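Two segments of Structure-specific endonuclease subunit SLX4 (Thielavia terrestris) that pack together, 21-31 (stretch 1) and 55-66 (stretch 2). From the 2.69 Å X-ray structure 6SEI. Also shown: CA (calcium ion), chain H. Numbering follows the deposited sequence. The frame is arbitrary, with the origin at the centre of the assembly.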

# COMPACT_ATOMS: atom_id res chain seq x y z
N ARG B 21 -2.41 8.34 41.57
CA ARG B 21 -1.84 7.43 42.56
C ARG B 21 -2.53 7.58 43.91
O ARG B 21 -2.71 6.59 44.64
CB ARG B 21 -0.34 7.67 42.70
CG ARG B 21 0.51 6.99 41.64
CD ARG B 21 1.98 6.95 42.05
NE ARG B 21 2.79 7.92 41.32
CZ ARG B 21 3.64 7.60 40.35
NH1 ARG B 21 4.34 8.55 39.74
NH2 ARG B 21 3.80 6.34 39.99
N TYR B 22 -2.93 8.81 44.26
CA TYR B 22 -3.68 9.02 45.49
C TYR B 22 -5.07 8.41 45.41
O TYR B 22 -5.58 7.87 46.40
CB TYR B 22 -3.78 10.52 45.80
CG TYR B 22 -2.55 11.10 46.45
CD1 TYR B 22 -2.12 10.67 47.69
CD2 TYR B 22 -1.82 12.11 45.82
CE1 TYR B 22 -0.99 11.21 48.29
CE2 TYR B 22 -0.70 12.65 46.41
CZ TYR B 22 -0.29 12.20 47.65
OH TYR B 22 0.83 12.75 48.23
N ILE B 23 -5.72 8.50 44.25
CA ILE B 23 -7.04 7.89 44.09
C ILE B 23 -6.93 6.37 44.15
O ILE B 23 -7.73 5.70 44.81
CB ILE B 23 -7.69 8.35 42.77
CG1 ILE B 23 -7.81 9.87 42.72
CG2 ILE B 23 -9.07 7.71 42.62
CD1 ILE B 23 -8.22 10.39 41.37
N THR B 24 -5.93 5.81 43.46
CA THR B 24 -5.73 4.36 43.49
C THR B 24 -5.54 3.87 44.92
O THR B 24 -6.26 2.97 45.38
CB THR B 24 -4.53 3.99 42.63
OG1 THR B 24 -4.70 4.54 41.32
CG2 THR B 24 -4.40 2.47 42.51
N GLN B 25 -4.60 4.48 45.65
CA GLN B 25 -4.35 4.04 47.02
C GLN B 25 -5.58 4.21 47.89
O GLN B 25 -5.87 3.36 48.75
CB GLN B 25 -3.17 4.81 47.60
CG GLN B 25 -2.32 4.00 48.57
CD GLN B 25 -1.31 3.11 47.86
OE1 GLN B 25 -1.67 2.21 47.09
NE2 GLN B 25 -0.02 3.36 48.11
N ALA B 26 -6.35 5.29 47.68
CA ALA B 26 -7.56 5.49 48.46
C ALA B 26 -8.55 4.35 48.25
O ALA B 26 -9.08 3.78 49.21
CB ALA B 26 -8.20 6.84 48.10
N VAL B 27 -8.81 4.01 46.98
CA VAL B 27 -9.72 2.91 46.66
C VAL B 27 -9.17 1.59 47.18
O VAL B 27 -9.87 0.82 47.84
CB VAL B 27 -9.98 2.86 45.14
CG1 VAL B 27 -10.87 1.68 44.79
CG2 VAL B 27 -10.58 4.16 44.65
N VAL B 28 -7.89 1.33 46.90
CA VAL B 28 -7.33 -0.01 47.07
C VAL B 28 -7.18 -0.38 48.55
O VAL B 28 -7.39 -1.54 48.93
CB VAL B 28 -5.99 -0.09 46.32
CG1 VAL B 28 -5.07 -1.13 46.93
CG2 VAL B 28 -6.23 -0.39 44.85
N THR B 29 -6.84 0.58 49.40
CA THR B 29 -6.51 0.30 50.80
C THR B 29 -7.70 0.43 51.74
O THR B 29 -7.54 0.21 52.95
CB THR B 29 -5.38 1.21 51.27
OG1 THR B 29 -5.83 2.57 51.28
CG2 THR B 29 -4.18 1.09 50.35
N ALA B 30 -8.88 0.78 51.24
CA ALA B 30 -10.05 0.80 52.10
C ALA B 30 -10.39 -0.62 52.54
O ALA B 30 -10.12 -1.58 51.82
CB ALA B 30 -11.24 1.42 51.36
N PRO B 31 -10.96 -0.78 53.74
CA PRO B 31 -11.32 -2.12 54.21
C PRO B 31 -12.34 -2.79 53.29
O PRO B 31 -13.17 -2.13 52.65
CB PRO B 31 -11.89 -1.88 55.61
CG PRO B 31 -12.19 -0.42 55.68
CD PRO B 31 -11.19 0.24 54.78
CA CA H . -4.29 16.40 55.68
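Stretch 2 55-66: DLTAWLNSGQLD

The centre of this contact is apolar, and Leu 60 of stretch 2 lies at its heart. Leu 60 CD2 is 3.9 Å from Ala 26 CB and 4.2 Å from Val 27 CG2. Leu 60 CD1 is 3.9 Å from Ile 23 CG2. Leu 60 thus meets Ile 23 and, about one turn on, Ala 26 and Val 27. Leu 60 has chi1 in m and chi2 in t, and its CA-to-CB bond points toward stretch 1.

Both stretches are helical here. Stretch 1 is helical from its first residue, continuing a helix that begins earlier in the chain; Ala 30 and Pro 31 have extended backbone angles. Stretch 2 is helix throughout, and its helix extends beyond the stretch at both ends. The axes approach to 9.1 Å, and their N-to-C directions are 91° apart, so the helices cross almost at right angles. Such a crossing confines the contact to a compact patch, with 350 Å² buried over both sides. The backbones come nearest at Ala 26 and Gln 64, whose CA atoms are 5.7 Å apart. The small side chain of Ala 26 takes up little room there, and Ala 26 CB is 4.2 Å from Gln 64 CB.

Around Leu 60 lie other apolar pairs. Leu 56 CD1 is 4.4 Å from Val 27 CG2. Leu 65 CD2 is 4.2 Å from Ile 23 CG1. The same methyl also rests against the backbone, with Leu 65 CD2 4.2 Å from Tyr 22 O. The CA-to-CB bond of Leu 65 points sideways, but the end of its side chain comes nearer to stretch 1.

Trp 59 also points its CA-to-CB bond toward stretch 1, with chi1 in t and chi2 at 78°. The ring meets stretch 1 by its edge. Trp 59 CH2 is 3.8 Å from Ala 26 O and 3.9 Å from Ala 30 CB, while Trp 59 CZ3 is 4.2 Å from Val 27 CA. The ring therefore reaches as far as Ala 30, in the loop.

Stretch 2 does not keep a regular helix to its end. A wider pi-type turn spans 60-64, and Leu 65 N bonds to Leu 60 O at 3.0 Å. The helix is kinked where the N atoms of Ser 62, Gly 63 and Asp 66 have no bond to the turn before. Gly 63 has phi/psi of 117/-15, where a CB would be jammed against the carbonyl O of Ser 62.

No hydrogen bond joins the two stretches. Gln 64 forms the polar edge of the contact. Gln 64 NE2 donates to Trp 59 O at 3.2 Å, with an N-H...acceptor angle of 174°, reaching back past the wide turn. Outside the contact, Ser 62 OG donates to Ala 58 O at 2.8 Å. On the other helix, also outside it, Thr 29 OG1 donates to Gln 25 O at 2.7 Å. Asp 66 lies outside the contact too and binds the calcium ion: Asp 66 OD1 is 2.6 Å from the calcium ion.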

# COMPACT_ATOMS: atom_id res chain seq x y z
N ASP B 55 -20.93 9.26 42.74
CA ASP B 55 -20.92 8.47 43.97
C ASP B 55 -19.50 8.20 44.44
O ASP B 55 -19.16 8.47 45.60
CB ASP B 55 -21.67 7.16 43.75
CG ASP B 55 -23.16 7.35 43.71
OD1 ASP B 55 -23.63 8.45 44.06
OD2 ASP B 55 -23.88 6.40 43.33
N LEU B 56 -18.65 7.67 43.57
CA LEU B 56 -17.24 7.49 43.93
C LEU B 56 -16.56 8.84 44.16
O LEU B 56 -15.72 8.97 45.06
CB LEU B 56 -16.51 6.70 42.85
CG LEU B 56 -15.01 6.51 43.10
CD1 LEU B 56 -14.77 5.61 44.30
CD2 LEU B 56 -14.30 5.97 41.87
N THR B 57 -16.92 9.84 43.35
CA THR B 57 -16.37 11.18 43.53
C THR B 57 -16.65 11.70 44.94
O THR B 57 -15.74 12.18 45.63
CB THR B 57 -16.96 12.13 42.49
OG1 THR B 57 -16.88 11.53 41.20
CG2 THR B 57 -16.20 13.45 42.48
N ALA B 58 -17.90 11.61 45.39
CA ALA B 58 -18.25 12.07 46.72
C ALA B 58 -17.52 11.27 47.80
O ALA B 58 -17.11 11.83 48.82
CB ALA B 58 -19.76 12.00 46.93
N TRP B 59 -17.36 9.96 47.57
CA TRP B 59 -16.72 9.11 48.57
C TRP B 59 -15.25 9.47 48.76
O TRP B 59 -14.74 9.44 49.88
CB TRP B 59 -16.86 7.64 48.16
CG TRP B 59 -16.27 6.67 49.13
CD1 TRP B 59 -16.82 6.25 50.31
CD2 TRP B 59 -15.02 5.98 49.00
NE1 TRP B 59 -15.99 5.34 50.92
CE2 TRP B 59 -14.88 5.16 50.14
CE3 TRP B 59 -14.01 5.98 48.03
CZ2 TRP B 59 -13.76 4.35 50.34
CZ3 TRP B 59 -12.90 5.17 48.24
CH2 TRP B 59 -12.79 4.36 49.38
N LEU B 60 -14.56 9.82 47.67
CA LEU B 60 -13.14 10.16 47.77
C LEU B 60 -12.93 11.47 48.52
O LEU B 60 -11.93 11.63 49.23
CB LEU B 60 -12.52 10.24 46.38
CG LEU B 60 -12.41 8.93 45.59
CD1 LEU B 60 -12.35 9.22 44.10
CD2 LEU B 60 -11.20 8.13 46.03
N ASN B 61 -13.85 12.42 48.38
CA ASN B 61 -13.73 13.72 49.02
C ASN B 61 -14.32 13.75 50.42
O ASN B 61 -14.31 14.80 51.06
CB ASN B 61 -14.39 14.80 48.16
CG ASN B 61 -13.75 14.92 46.79
OD1 ASN B 61 -12.53 14.87 46.66
ND2 ASN B 61 -14.58 15.09 45.76
N SER B 62 -14.84 12.62 50.91
CA SER B 62 -15.42 12.53 52.24
C SER B 62 -14.44 11.95 53.26
O SER B 62 -14.86 11.26 54.20
CB SER B 62 -16.70 11.69 52.21
OG SER B 62 -17.72 12.34 51.48
N GLY B 63 -13.15 12.20 53.09
CA GLY B 63 -12.12 11.74 54.00
C GLY B 63 -11.12 10.78 53.40
O GLY B 63 -10.06 10.56 54.01
N GLN B 64 -11.39 10.21 52.23
CA GLN B 64 -10.53 9.16 51.69
C GLN B 64 -9.21 9.72 51.19
O GLN B 64 -8.14 9.20 51.53
CB GLN B 64 -11.26 8.42 50.57
CG GLN B 64 -11.87 7.12 51.01
CD GLN B 64 -12.52 7.19 52.37
OE1 GLN B 64 -12.01 6.64 53.35
NE2 GLN B 64 -13.66 7.87 52.45
N LEU B 65 -9.25 10.77 50.37
CA LEU B 65 -8.02 11.38 49.88
C LEU B 65 -7.20 11.92 51.04
O LEU B 65 -5.97 11.78 51.06
CB LEU B 65 -8.34 12.48 48.88
CG LEU B 65 -9.06 12.04 47.60
CD1 LEU B 65 -9.56 13.24 46.82
CD2 LEU B 65 -8.14 11.19 46.74
N ASP B 66 -7.86 12.54 52.02
CA ASP B 66 -7.18 13.01 53.21
C ASP B 66 -6.54 11.86 53.97
O ASP B 66 -5.46 12.00 54.55
CB ASP B 66 -8.17 13.76 54.11
CG ASP B 66 -7.50 14.59 55.17
OD1 ASP B 66 -6.29 14.90 55.03
OD2 ASP B 66 -8.17 14.94 56.16
O HOH W 1 -6.34 17.13 56.53